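Local coordinates for protein acetyl xylan esterase (Paenibacillus sp. R4, PDB 6AGQ) that probably removes acetyl groups from acetylated xylan and related esters, as a cold-active esterase of the alpha/beta-hydrolase clan, at residues D119-G122 with P128-A131; G140-G145 with A150-K155; L203-F208 with E311-F316. One frame throughout, in Å; residues are numbered along the deposited sequence.

Interaction 1 of 3, residues D119-G122 with P128-A131; sequences DVRG and PDRA
Arg121 reaches over to Asp129 and holds it by a salt bridge, NH2 to OD1 at 2.9 Å, within the long loop that follows strand 114-118 of this alpha/beta-hydrolase sheet. The carboxylate oxygen sits at the edge of the guanidinium, close to its plane, and is met almost end-on along its C-O bond. The two flat groups are nevertheless turned steeply, their planes 76° apart, which fits a grip through one oxygen and one nitrogen rather than a two-pronged pairing. The arginine gets there by a bent chain: CG stands between the backbone N and the carbonyl carbon (chi1 59°), CD passes 3.2 Å from Asp129 OD1, and the bend at chi3 turns the guanidinium so that NH2 faces the same oxygen. Its other nitrogens are also engaged, NE by Asp160 and NH1 by Asp66, so three carboxylates surround one guanidinium and probably hold its charge in place. Asp129 is shared as well, with OD2 bonded to Tyr133 OH. Nearer the backbone, Arg121 CB lies 3.6 Å from Pro128 O. Gly122 brings its CA to 4.0 Å from Asp129 CB; a side chain at Gly122 would crowd that CB and its own preceding carbonyl. Beyond the salt bridge Arg130 turns away, its guanidinium lying with one face against Pro128 CG and its NH2 bonding to Tyr133 O of the second subunit. Asp129 OD1 takes a second bond from Ala131 N at 3.3 Å, closing an Asx turn, and this donor approaches from above the carboxylate plane, 63° out of it.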
ATOM      1  N   ASP A 119      -5.258 -18.493  28.851  1.00 27.55           N
ATOM      2  CA  ASP A 119      -5.856 -18.537  27.516  1.00 27.64           C
ATOM      3  C   ASP A 119      -7.344 -18.088  27.513  1.00 30.56           C
ATOM      4  O   ASP A 119      -8.089 -18.438  28.389  1.00 33.13           O
ATOM      5  CB  ASP A 119      -5.882 -19.939  27.020  1.00 28.58           C
ATOM      6  CG  ASP A 119      -4.488 -20.525  26.610  1.00 31.03           C
ATOM      7  OD1 ASP A 119      -3.480 -19.786  26.369  1.00 30.29           O
ATOM      8  OD2 ASP A 119      -4.473 -21.780  26.478  1.00 30.63           O
ATOM      9  N   VAL A 120      -7.760 -17.415  26.438  1.00 35.12           N
ATOM     10  CA  VAL A 120      -9.134 -17.074  26.128  1.00 32.12           C
ATOM     11  C   VAL A 120      -9.558 -18.198  25.193  1.00 33.92           C
ATOM     12  O   VAL A 120      -8.849 -18.531  24.256  1.00 35.92           O
ATOM     13  CB  VAL A 120      -9.262 -15.713  25.389  1.00 33.13           C
ATOM     14  CG1 VAL A 120     -10.711 -15.443  24.968  1.00 34.07           C
ATOM     15  CG2 VAL A 120      -8.735 -14.579  26.237  1.00 30.41           C
ATOM     16  N   ARG A 121     -10.691 -18.800  25.506  1.00 30.48           N
ATOM     17  CA  ARG A 121     -11.149 -20.017  24.909  1.00 29.88           C
ATOM     18  C   ARG A 121     -11.244 -20.056  23.355  1.00 26.73           C
ATOM     19  O   ARG A 121     -11.769 -19.163  22.706  1.00 24.69           O
ATOM     20  CB  ARG A 121     -12.474 -20.396  25.553  1.00 32.45           C
ATOM     21  CG  ARG A 121     -13.536 -19.333  25.378  1.00 34.30           C
ATOM     22  CD  ARG A 121     -14.891 -19.930  25.532  1.00 33.56           C
ATOM     23  NE  ARG A 121     -14.996 -20.488  26.872  1.00 35.26           N
ATOM     24  CZ  ARG A 121     -15.817 -21.474  27.207  1.00 34.50           C
ATOM     25  NH1 ARG A 121     -15.862 -21.866  28.473  1.00 29.02           N
ATOM     26  NH2 ARG A 121     -16.605 -22.036  26.269  1.00 37.18           N
ATOM     27  N   GLY A 122     -10.602 -21.040  22.738  1.00 22.68           N
ATOM     28  CA  GLY A 122     -10.665 -21.122  21.301  1.00 20.76           C
ATOM     29  C   GLY A 122      -9.681 -20.265  20.561  1.00 20.55           C
ATOM     30  O   GLY A 122      -9.646 -20.351  19.362  1.00 19.93           O
ATOM     31  N   PRO A 128      -9.441 -25.035  24.093  1.00 23.40           N
ATOM     32  CA  PRO A 128     -10.467 -25.039  23.042  1.00 27.23           C
ATOM     33  C   PRO A 128     -11.738 -24.289  23.499  1.00 29.30           C
ATOM     34  O   PRO A 128     -11.714 -23.727  24.573  1.00 25.02           O
ATOM     35  CB  PRO A 128     -10.776 -26.512  22.883  1.00 26.91           C
ATOM     36  CG  PRO A 128     -10.535 -27.092  24.201  1.00 25.48           C
ATOM     37  CD  PRO A 128      -9.530 -26.233  24.926  1.00 25.27           C
ATOM     38  N   ASP A 129     -12.790 -24.270  22.653  1.00 30.24           N
ATOM     39  CA  ASP A 129     -14.072 -23.643  22.960  1.00 33.06           C
ATOM     40  C   ASP A 129     -15.179 -24.658  22.811  1.00 32.21           C
ATOM     41  O   ASP A 129     -15.596 -24.931  21.711  1.00 31.29           O
ATOM     42  CB  ASP A 129     -14.352 -22.489  21.988  1.00 32.80           C
ATOM     43  CG  ASP A 129     -15.725 -21.752  22.268  1.00 37.87           C
ATOM     44  OD1 ASP A 129     -16.288 -21.890  23.395  1.00 34.27           O
ATOM     45  OD2 ASP A 129     -16.224 -21.025  21.341  1.00 36.11           O
ATOM     46  N   ARG A 130     -15.711 -25.142  23.917  1.00 33.90           N
ATOM     47  CA  ARG A 130     -16.748 -26.182  23.879  1.00 36.66           C
ATOM     48  C   ARG A 130     -18.174 -25.683  23.740  1.00 34.22           C
ATOM     49  O   ARG A 130     -19.074 -26.492  23.741  1.00 35.20           O
ATOM     50  CB  ARG A 130     -16.673 -27.035  25.159  1.00 42.85           C
ATOM     51  CG  ARG A 130     -15.367 -27.791  25.305  1.00 49.14           C
ATOM     52  CD  ARG A 130     -15.473 -29.298  25.126  1.00 53.85           C
ATOM     53  NE  ARG A 130     -14.121 -29.880  25.107  1.00 57.96           N
ATOM     54  CZ  ARG A 130     -13.279 -29.861  24.057  1.00 61.48           C
ATOM     55  NH1 ARG A 130     -12.073 -30.421  24.165  1.00 68.37           N
ATOM     56  NH2 ARG A 130     -13.611 -29.298  22.892  1.00 58.54           N
ATOM     57  N   ALA A 131     -18.400 -24.367  23.677  1.00 33.64           N
ATOM     58  CA  ALA A 131     -19.761 -23.835  23.640  1.00 31.07           C
ATOM     59  C   ALA A 131     -20.271 -24.032  22.222  1.00 31.92           C
ATOM     60  O   ALA A 131     -19.471 -24.161  21.311  1.00 29.47           O
ATOM     61  CB  ALA A 131     -19.818 -22.390  24.036  1.00 30.83           C
TER

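Interaction 2 of 3, residues G140-G145 with A150-K155; sequences GWMTLG and ASYYYK
Ser151 brings its backbone O to 3.8 Å from Gly145 CA, against a glycine whose backbone has a positive phi; a CB there would run into that same oxygen. At Tyr152 the chain comes closest to the 140-145 loop. With CG anti to the backbone N (chi1 179°), the ring extends along the loop carbonyls, and its OH donates to Met142 O at 2.8 Å, with the donor tilted 29° from the carbonyl plane. That acceptor lies at the ring edge, while Leu144 O comes obliquely to CD1. Phe253 and helix 243-251 also pack on this ring. Tyr153 stands near the beginning of helix 153-170, which in the alpha/beta-hydrolase fold follows the loop leaving strand 114-118. Its N donates to Leu144 O at 3.0 Å in a nearly straight bond (177°), tying the end of the type I turn 141-144 to the helix start. The Tyr153 ring lies beside the Trp141 side chain, both pointing the same way. Trp141 CB sits over the middle of the tyrosine face, 3.4 Å from its centroid, a CH-pi contact, whereas the indole is slid aside with little ring overlap. The hydroxyl bonds to Arg121 O and Gln123 NE2. An alanine at Tyr153 would probably leave Trp141 CB without the ring face beneath it and take a hydrogen-bond partner from Arg121 O. Tyr154 meets the loop through its ring edge: Met142, whose chain bends at chi2, puts SD 3.7 Å from CE2, a Met-aromatic contact. One face of the Tyr154 ring is covered by Tyr153 CD2, and its OH is bonded to Gln186 OE1.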
ATOM      1  N   GLY A 140     -12.911 -15.732  13.043  1.00 27.14           N
ATOM      2  CA  GLY A 140     -12.776 -15.110  14.379  1.00 25.96           C
ATOM      3  C   GLY A 140     -13.866 -15.533  15.348  1.00 24.83           C
ATOM      4  O   GLY A 140     -14.521 -16.540  15.159  1.00 30.67           O
ATOM      5  N   TRP A 141     -14.090 -14.749  16.375  1.00 24.44           N
ATOM      6  CA  TRP A 141     -14.979 -15.120  17.482  1.00 24.61           C
ATOM      7  C   TRP A 141     -16.026 -14.061  17.818  1.00 23.35           C
ATOM      8  O   TRP A 141     -16.997 -14.405  18.469  1.00 25.30           O
ATOM      9  CB  TRP A 141     -14.118 -15.465  18.743  1.00 27.08           C
ATOM     10  CG  TRP A 141     -13.108 -16.522  18.439  1.00 24.56           C
ATOM     11  CD1 TRP A 141     -13.351 -17.841  18.360  1.00 26.05           C
ATOM     12  CD2 TRP A 141     -11.751 -16.341  18.046  1.00 22.97           C
ATOM     13  NE1 TRP A 141     -12.219 -18.508  18.016  1.00 26.98           N
ATOM     14  CE2 TRP A 141     -11.228 -17.602  17.787  1.00 24.88           C
ATOM     15  CE3 TRP A 141     -10.928 -15.240  17.908  1.00 24.29           C
ATOM     16  CZ2 TRP A 141      -9.915 -17.797  17.396  1.00 25.51           C
ATOM     17  CZ3 TRP A 141      -9.639 -15.424  17.508  1.00 22.56           C
ATOM     18  CH2 TRP A 141      -9.132 -16.694  17.256  1.00 21.82           C
ATOM     19  N   MET A 142     -15.887 -12.835  17.317  1.00 23.46           N
ATOM     20  CA  MET A 142     -16.798 -11.696  17.682  1.00 24.22           C
ATOM     21  C   MET A 142     -18.274 -11.889  17.295  1.00 24.30           C
ATOM     22  O   MET A 142     -19.153 -11.184  17.846  1.00 26.31           O
ATOM     23  CB  MET A 142     -16.411 -10.406  16.923  1.00 27.01           C
ATOM     24  CG  MET A 142     -15.045  -9.812  17.164  1.00 33.42           C
ATOM     25  SD  MET A 142     -14.772  -9.460  18.904  1.00 33.31           S
ATOM     26  CE  MET A 142     -15.861  -8.031  19.020  1.00 37.00           C
ATOM     27  N   THR A 143     -18.550 -12.732  16.300  1.00 21.93           N
ATOM     28  CA  THR A 143     -19.937 -12.890  15.762  1.00 24.20           C
ATOM     29  C   THR A 143     -20.622 -14.215  16.157  1.00 23.51           C
ATOM     30  O   THR A 143     -21.759 -14.470  15.812  1.00 24.25           O
ATOM     31  CB  THR A 143     -19.940 -12.727  14.246  1.00 24.15           C
ATOM     32  OG1 THR A 143     -19.228 -13.821  13.672  1.00 24.64           O
ATOM     33  CG2 THR A 143     -19.233 -11.471  13.843  1.00 25.53           C
ATOM     34  N   LEU A 144     -19.925 -15.046  16.920  1.00 24.40           N
ATOM     35  CA  LEU A 144     -20.507 -16.329  17.356  1.00 24.18           C
ATOM     36  C   LEU A 144     -21.583 -16.086  18.397  1.00 21.98           C
ATOM     37  O   LEU A 144     -21.310 -15.478  19.437  1.00 19.34           O
ATOM     38  CB  LEU A 144     -19.466 -17.250  17.880  1.00 23.68           C
ATOM     39  CG  LEU A 144     -18.434 -17.645  16.844  1.00 27.06           C
ATOM     40  CD1 LEU A 144     -17.326 -18.341  17.580  1.00 27.23           C
ATOM     41  CD2 LEU A 144     -19.055 -18.561  15.788  1.00 29.29           C
ATOM     42  N   GLY A 145     -22.813 -16.484  18.044  1.00 18.72           N
ATOM     43  CA  GLY A 145     -23.979 -16.315  18.931  1.00 20.40           C
ATOM     44  C   GLY A 145     -24.427 -14.876  19.098  1.00 20.63           C
ATOM     45  O   GLY A 145     -25.058 -14.527  20.105  1.00 22.69           O
ATOM     46  N   ALA A 150     -27.479 -14.837  25.698  1.00 32.33           N
ATOM     47  CA  ALA A 150     -27.379 -16.104  26.409  1.00 37.29           C
ATOM     48  C   ALA A 150     -26.398 -17.068  25.754  1.00 37.41           C
ATOM     49  O   ALA A 150     -25.801 -17.862  26.468  1.00 32.94           O
ATOM     50  CB  ALA A 150     -28.748 -16.782  26.527  1.00 38.68           C
ATOM     51  N   SER A 151     -26.224 -16.986  24.428  1.00 32.50           N
ATOM     52  CA  SER A 151     -25.303 -17.905  23.709  1.00 33.03           C
ATOM     53  C   SER A 151     -24.086 -17.216  23.060  1.00 29.99           C
ATOM     54  O   SER A 151     -23.314 -17.853  22.321  1.00 27.75           O
ATOM     55  CB  SER A 151     -26.109 -18.673  22.628  1.00 36.54           C
ATOM     56  OG  SER A 151     -26.568 -17.772  21.635  1.00 45.09           O
ATOM     57  N   TYR A 152     -23.897 -15.918  23.351  1.00 25.98           N
ATOM     58  CA  TYR A 152     -22.853 -15.154  22.711  1.00 25.30           C
ATOM     59  C   TYR A 152     -21.433 -15.531  23.210  1.00 25.33           C
ATOM     60  O   TYR A 152     -21.233 -15.631  24.417  1.00 21.89           O
ATOM     61  CB  TYR A 152     -23.118 -13.683  22.898  1.00 23.42           C
ATOM     62  CG  TYR A 152     -22.057 -12.780  22.280  1.00 22.57           C
ATOM     63  CD1 TYR A 152     -21.885 -12.766  20.912  1.00 20.99           C
ATOM     64  CD2 TYR A 152     -21.237 -11.946  23.084  1.00 21.34           C
ATOM     65  CE1 TYR A 152     -20.955 -11.951  20.337  1.00 22.31           C
ATOM     66  CE2 TYR A 152     -20.269 -11.133  22.508  1.00 23.08           C
ATOM     67  CZ  TYR A 152     -20.118 -11.157  21.124  1.00 23.19           C
ATOM     68  OH  TYR A 152     -19.183 -10.349  20.484  1.00 23.65           O
ATOM     69  N   TYR A 153     -20.469 -15.712  22.282  1.00 22.85           N
ATOM     70  CA  TYR A 153     -19.050 -16.031  22.635  1.00 22.56           C
ATOM     71  C   TYR A 153     -18.495 -15.464  23.959  1.00 23.19           C
ATOM     72  O   TYR A 153     -17.924 -16.187  24.813  1.00 22.38           O
ATOM     73  CB  TYR A 153     -18.143 -15.539  21.515  1.00 26.72           C
ATOM     74  CG  TYR A 153     -16.687 -15.806  21.710  1.00 23.81           C
ATOM     75  CD1 TYR A 153     -16.177 -17.108  21.570  1.00 26.03           C
ATOM     76  CD2 TYR A 153     -15.840 -14.801  22.036  1.00 23.33           C
ATOM     77  CE1 TYR A 153     -14.832 -17.387  21.749  1.00 24.95           C
ATOM     78  CE2 TYR A 153     -14.498 -15.048  22.233  1.00 23.73           C
ATOM     79  CZ  TYR A 153     -13.999 -16.354  22.099  1.00 24.98           C
ATOM     80  OH  TYR A 153     -12.681 -16.604  22.288  1.00 21.04           O
ATOM     81  N   TYR A 154     -18.706 -14.175  24.181  1.00 24.47           N
ATOM     82  CA  TYR A 154     -18.068 -13.540  25.329  1.00 24.77           C
ATOM     83  C   TYR A 154     -18.761 -13.832  26.620  1.00 25.71           C
ATOM     84  O   TYR A 154     -18.183 -13.499  27.674  1.00 24.89           O
ATOM     85  CB  TYR A 154     -17.742 -12.032  25.138  1.00 24.48           C
ATOM     86  CG  TYR A 154     -16.501 -11.772  24.261  1.00 22.89           C
ATOM     87  CD1 TYR A 154     -15.196 -11.950  24.767  1.00 21.14           C
ATOM     88  CD2 TYR A 154     -16.643 -11.288  22.951  1.00 22.65           C
ATOM     89  CE1 TYR A 154     -14.068 -11.748  23.973  1.00 23.28           C
ATOM     90  CE2 TYR A 154     -15.531 -11.023  22.156  1.00 23.96           C
ATOM     91  CZ  TYR A 154     -14.250 -11.260  22.653  1.00 23.78           C
ATOM     92  OH  TYR A 154     -13.177 -11.006  21.868  1.00 24.49           O
ATOM     93  N   LYS A 155     -19.917 -14.504  26.609  1.00 22.06           N
ATOM     94  CA  LYS A 155     -20.508 -14.860  27.882  1.00 24.57           C
ATOM     95  C   LYS A 155     -19.621 -15.852  28.649  1.00 25.42           C
ATOM     96  O   LYS A 155     -19.199 -15.564  29.730  1.00 27.88           O
ATOM     97  CB  LYS A 155     -21.912 -15.413  27.752  1.00 25.80           C
ATOM     98  CG  LYS A 155     -22.580 -15.631  29.097  1.00 27.90           C
ATOM     99  CD  LYS A 155     -23.958 -16.297  28.962  1.00 30.31           C
ATOM    100  CE  LYS A 155     -23.911 -17.744  29.330  1.00 32.31           C
ATOM    101  NZ  LYS A 155     -25.216 -18.364  28.996  1.00 35.31           N
TER

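Interaction 3 of 3, residues L203-F208 with E311-F316; sequences LALPVF and EAMMRF
Leu205 drives its CD2 methyl against Met313, 3.6 Å from CG, where strand 203-207 of the central alpha/beta-hydrolase sheet is covered by the C-terminal helix 309-320. The two side chains cross at a slant, CD2 also meeting the Met313 CB and, a little farther off, its SD. On its other flank the same methyl lies 3.9 Å from Phe316 CD2, so one branch of Leu205 fits between two helix side chains one turn apart. Phe316 slides past both leucines in the opposite sense: its CE2 reaches Leu203 CG at 3.7 Å, and both leucines come to the ring obliquely. No hydrogen bond crosses this interface; it is built of apolar side chains.

Rotation about the first bond sets these meetings. In Phe316, CG is anti to the backbone N (chi1 -174°), which carries the ring out across the gap to the strand, where its CD2-CE2 side meets Leu205 and Leu203, while Met313 CG is anti to its carbonyl carbon and brings its chain down on Leu205. The segments run nearly antiparallel, at 170°, with axes 10.6 Å apart. Alternation in the strand turns Leu203 and Leu205 to the helix and Ala204 away from it.

A second shell fixes the strand: Leu203 and Leu205 bond through the backbone to strand 179-184, and Ala204 to strand 265-271. Tyr182 packs on both Leu205 and Met313, Ile317 on Leu203 and Leu205, and the Phe316 ring also meets Tyr320. On the helix's outer side Arg315 bonds to Asp49 O of the third subunit, and its NH2 pairs with Glu311 OE1 at 3.3 Å, from above that carboxylate's plane.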
ATOM      1  N   LEU A 203      -7.349  -3.356  42.100  1.00 25.13           N
ATOM      2  CA  LEU A 203      -6.852  -2.526  41.018  1.00 29.94           C
ATOM      3  C   LEU A 203      -7.277  -3.081  39.664  1.00 27.92           C
ATOM      4  O   LEU A 203      -7.345  -4.286  39.503  1.00 27.80           O
ATOM      5  CB  LEU A 203      -5.331  -2.506  41.027  1.00 30.52           C
ATOM      6  CG  LEU A 203      -4.546  -1.494  41.778  1.00 34.06           C
ATOM      7  CD1 LEU A 203      -5.141  -1.168  43.109  1.00 38.50           C
ATOM      8  CD2 LEU A 203      -3.118  -1.950  41.904  1.00 34.89           C
ATOM      9  N   ALA A 204      -7.472  -2.192  38.678  1.00 28.28           N
ATOM     10  CA  ALA A 204      -7.736  -2.574  37.278  1.00 27.76           C
ATOM     11  C   ALA A 204      -6.772  -1.795  36.386  1.00 27.04           C
ATOM     12  O   ALA A 204      -6.687  -0.581  36.535  1.00 24.38           O
ATOM     13  CB  ALA A 204      -9.165  -2.276  36.897  1.00 28.00           C
ATOM     14  N   LEU A 205      -6.002  -2.497  35.522  1.00 24.98           N
ATOM     15  CA  LEU A 205      -5.044  -1.859  34.668  1.00 25.30           C
ATOM     16  C   LEU A 205      -5.309  -2.105  33.143  1.00 26.19           C
ATOM     17  O   LEU A 205      -4.436  -2.638  32.458  1.00 29.86           O
ATOM     18  CB  LEU A 205      -3.643  -2.310  35.045  1.00 26.49           C
ATOM     19  CG  LEU A 205      -3.106  -1.834  36.407  1.00 29.47           C
ATOM     20  CD1 LEU A 205      -3.414  -2.833  37.495  1.00 31.68           C
ATOM     21  CD2 LEU A 205      -1.595  -1.664  36.334  1.00 34.38           C
ATOM     22  N   PRO A 206      -6.465  -1.667  32.613  1.00 23.96           N
ATOM     23  CA  PRO A 206      -6.719  -1.746  31.150  1.00 25.39           C
ATOM     24  C   PRO A 206      -5.744  -0.953  30.233  1.00 26.78           C
ATOM     25  O   PRO A 206      -5.578   0.249  30.399  1.00 29.43           O
ATOM     26  CB  PRO A 206      -8.130  -1.226  31.031  1.00 26.03           C
ATOM     27  CG  PRO A 206      -8.271  -0.281  32.157  1.00 26.63           C
ATOM     28  CD  PRO A 206      -7.489  -0.849  33.289  1.00 25.63           C
ATOM     29  N   VAL A 207      -5.120  -1.613  29.271  1.00 26.85           N
ATOM     30  CA  VAL A 207      -4.380  -0.902  28.224  1.00 28.73           C
ATOM     31  C   VAL A 207      -5.226  -0.916  26.925  1.00 30.95           C
ATOM     32  O   VAL A 207      -5.635  -1.981  26.437  1.00 28.64           O
ATOM     33  CB  VAL A 207      -2.967  -1.529  28.026  1.00 27.28           C
ATOM     34  CG1 VAL A 207      -2.234  -0.931  26.847  1.00 31.25           C
ATOM     35  CG2 VAL A 207      -2.120  -1.313  29.271  1.00 26.14           C
ATOM     36  N   PHE A 208      -5.452   0.259  26.352  1.00 28.95           N
ATOM     37  CA  PHE A 208      -6.296   0.414  25.139  1.00 27.83           C
ATOM     38  C   PHE A 208      -7.408  -0.607  24.946  1.00 27.44           C
ATOM     39  O   PHE A 208      -7.380  -1.399  23.988  1.00 28.18           O
ATOM     40  CB  PHE A 208      -5.504   0.719  23.845  1.00 26.98           C
ATOM     41  CG  PHE A 208      -4.296  -0.120  23.583  1.00 32.00           C
ATOM     42  CD1 PHE A 208      -4.393  -1.491  23.307  1.00 33.04           C
ATOM     43  CD2 PHE A 208      -3.048   0.492  23.445  1.00 35.66           C
ATOM     44  CE1 PHE A 208      -3.262  -2.243  22.978  1.00 34.59           C
ATOM     45  CE2 PHE A 208      -1.916  -0.240  23.099  1.00 34.47           C
ATOM     46  CZ  PHE A 208      -2.018  -1.610  22.869  1.00 37.21           C
ATOM     47  N   GLU A 311       6.787   0.259  33.333  1.00 35.11           N
ATOM     48  CA  GLU A 311       7.174   1.061  34.461  1.00 38.67           C
ATOM     49  C   GLU A 311       6.029   1.848  35.101  1.00 36.03           C
ATOM     50  O   GLU A 311       5.984   1.984  36.301  1.00 35.83           O
ATOM     51  CB  GLU A 311       8.237   2.082  34.033  1.00 46.82           C
ATOM     52  CG  GLU A 311       8.846   2.885  35.191  1.00 50.99           C
ATOM     53  CD  GLU A 311      10.038   3.759  34.778  1.00 61.47           C
ATOM     54  OE1 GLU A 311      10.121   4.906  35.317  1.00 60.03           O
ATOM     55  OE2 GLU A 311      10.882   3.300  33.937  1.00 62.46           O
ATOM     56  N   ALA A 312       5.175   2.454  34.297  1.00 32.28           N
ATOM     57  CA  ALA A 312       4.055   3.228  34.816  1.00 31.95           C
ATOM     58  C   ALA A 312       3.121   2.314  35.681  1.00 32.45           C
ATOM     59  O   ALA A 312       2.602   2.742  36.707  1.00 27.72           O
ATOM     60  CB  ALA A 312       3.283   3.845  33.647  1.00 33.93           C
ATOM     61  N   MET A 313       2.932   1.057  35.240  1.00 31.63           N
ATOM     62  CA  MET A 313       2.080   0.075  35.937  1.00 32.56           C
ATOM     63  C   MET A 313       2.738  -0.428  37.230  1.00 30.57           C
ATOM     64  O   MET A 313       2.104  -0.489  38.279  1.00 29.37           O
ATOM     65  CB  MET A 313       1.749  -1.088  35.050  1.00 32.88           C
ATOM     66  CG  MET A 313       0.858  -0.688  33.916  1.00 38.28           C
ATOM     67  SD  MET A 313       0.418  -2.158  33.001  1.00 43.95           S
ATOM     68  CE  MET A 313       1.875  -2.543  32.048  1.00 43.60           C
ATOM     69  N   MET A 314       4.026  -0.691  37.148  1.00 29.29           N
ATOM     70  CA  MET A 314       4.836  -1.016  38.318  1.00 34.69           C
ATOM     71  C   MET A 314       4.707   0.010  39.403  1.00 30.90           C
ATOM     72  O   MET A 314       4.395  -0.377  40.500  1.00 34.37           O
ATOM     73  CB  MET A 314       6.286  -1.282  37.942  1.00 36.27           C
ATOM     74  CG  MET A 314       6.461  -2.545  37.116  1.00 40.91           C
ATOM     75  SD  MET A 314       8.166  -2.675  36.554  1.00 49.14           S
ATOM     76  CE  MET A 314       8.094  -3.903  35.246  1.00 57.30           C
ATOM     77  N   ARG A 315       4.869   1.298  39.100  1.00 32.95           N
ATOM     78  CA  ARG A 315       4.698   2.393  40.114  1.00 33.67           C
ATOM     79  C   ARG A 315       3.297   2.453  40.721  1.00 31.48           C
ATOM     80  O   ARG A 315       3.126   2.660  41.908  1.00 38.62           O
ATOM     81  CB  ARG A 315       4.972   3.770  39.507  1.00 39.36           C
ATOM     82  CG  ARG A 315       6.408   4.025  39.101  1.00 46.07           C
ATOM     83  CD  ARG A 315       6.674   5.480  38.728  1.00 53.32           C
ATOM     84  NE  ARG A 315       8.063   5.617  38.265  1.00 58.36           N
ATOM     85  CZ  ARG A 315       9.145   5.789  39.042  1.00 59.37           C
ATOM     86  NH1 ARG A 315       9.059   5.889  40.382  1.00 56.33           N
ATOM     87  NH2 ARG A 315      10.342   5.855  38.460  1.00 58.20           N
ATOM     88  N   PHE A 316       2.289   2.317  39.871  1.00 28.68           N
ATOM     89  CA  PHE A 316       0.908   2.234  40.274  1.00 26.60           C
ATOM     90  C   PHE A 316       0.622   1.070  41.221  1.00 26.07           C
ATOM     91  O   PHE A 316       0.006   1.263  42.284  1.00 25.53           O
ATOM     92  CB  PHE A 316       0.061   2.118  39.000  1.00 28.02           C
ATOM     93  CG  PHE A 316      -1.406   2.163  39.246  1.00 27.60           C
ATOM     94  CD1 PHE A 316      -2.025   3.357  39.582  1.00 32.69           C
ATOM     95  CD2 PHE A 316      -2.171   1.029  39.093  1.00 29.34           C
ATOM     96  CE1 PHE A 316      -3.400   3.412  39.829  1.00 32.25           C
ATOM     97  CE2 PHE A 316      -3.524   1.072  39.291  1.00 31.11           C
ATOM     98  CZ  PHE A 316      -4.137   2.261  39.661  1.00 33.29           C
TER

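From the N terminus, interaction 1 comes first, its salt bridge closing a short loop between 119-122 and 128-131 just after strand 114-118. Interaction 2 follows in series, closing the next loop between 140-145 and the start of helix 153-170; neither encloses nor crosses the other. Yet they touch in space: their centres are 11 Å apart, Gly122 O packs on the Trp141 indole, and both reach the second subunit. Interaction 3 lies later in the chain and on the opposite side of its centre, about 27 to 28 Å away by centres. It spans over a hundred residues, joining strand 203-207 to helix 309-320.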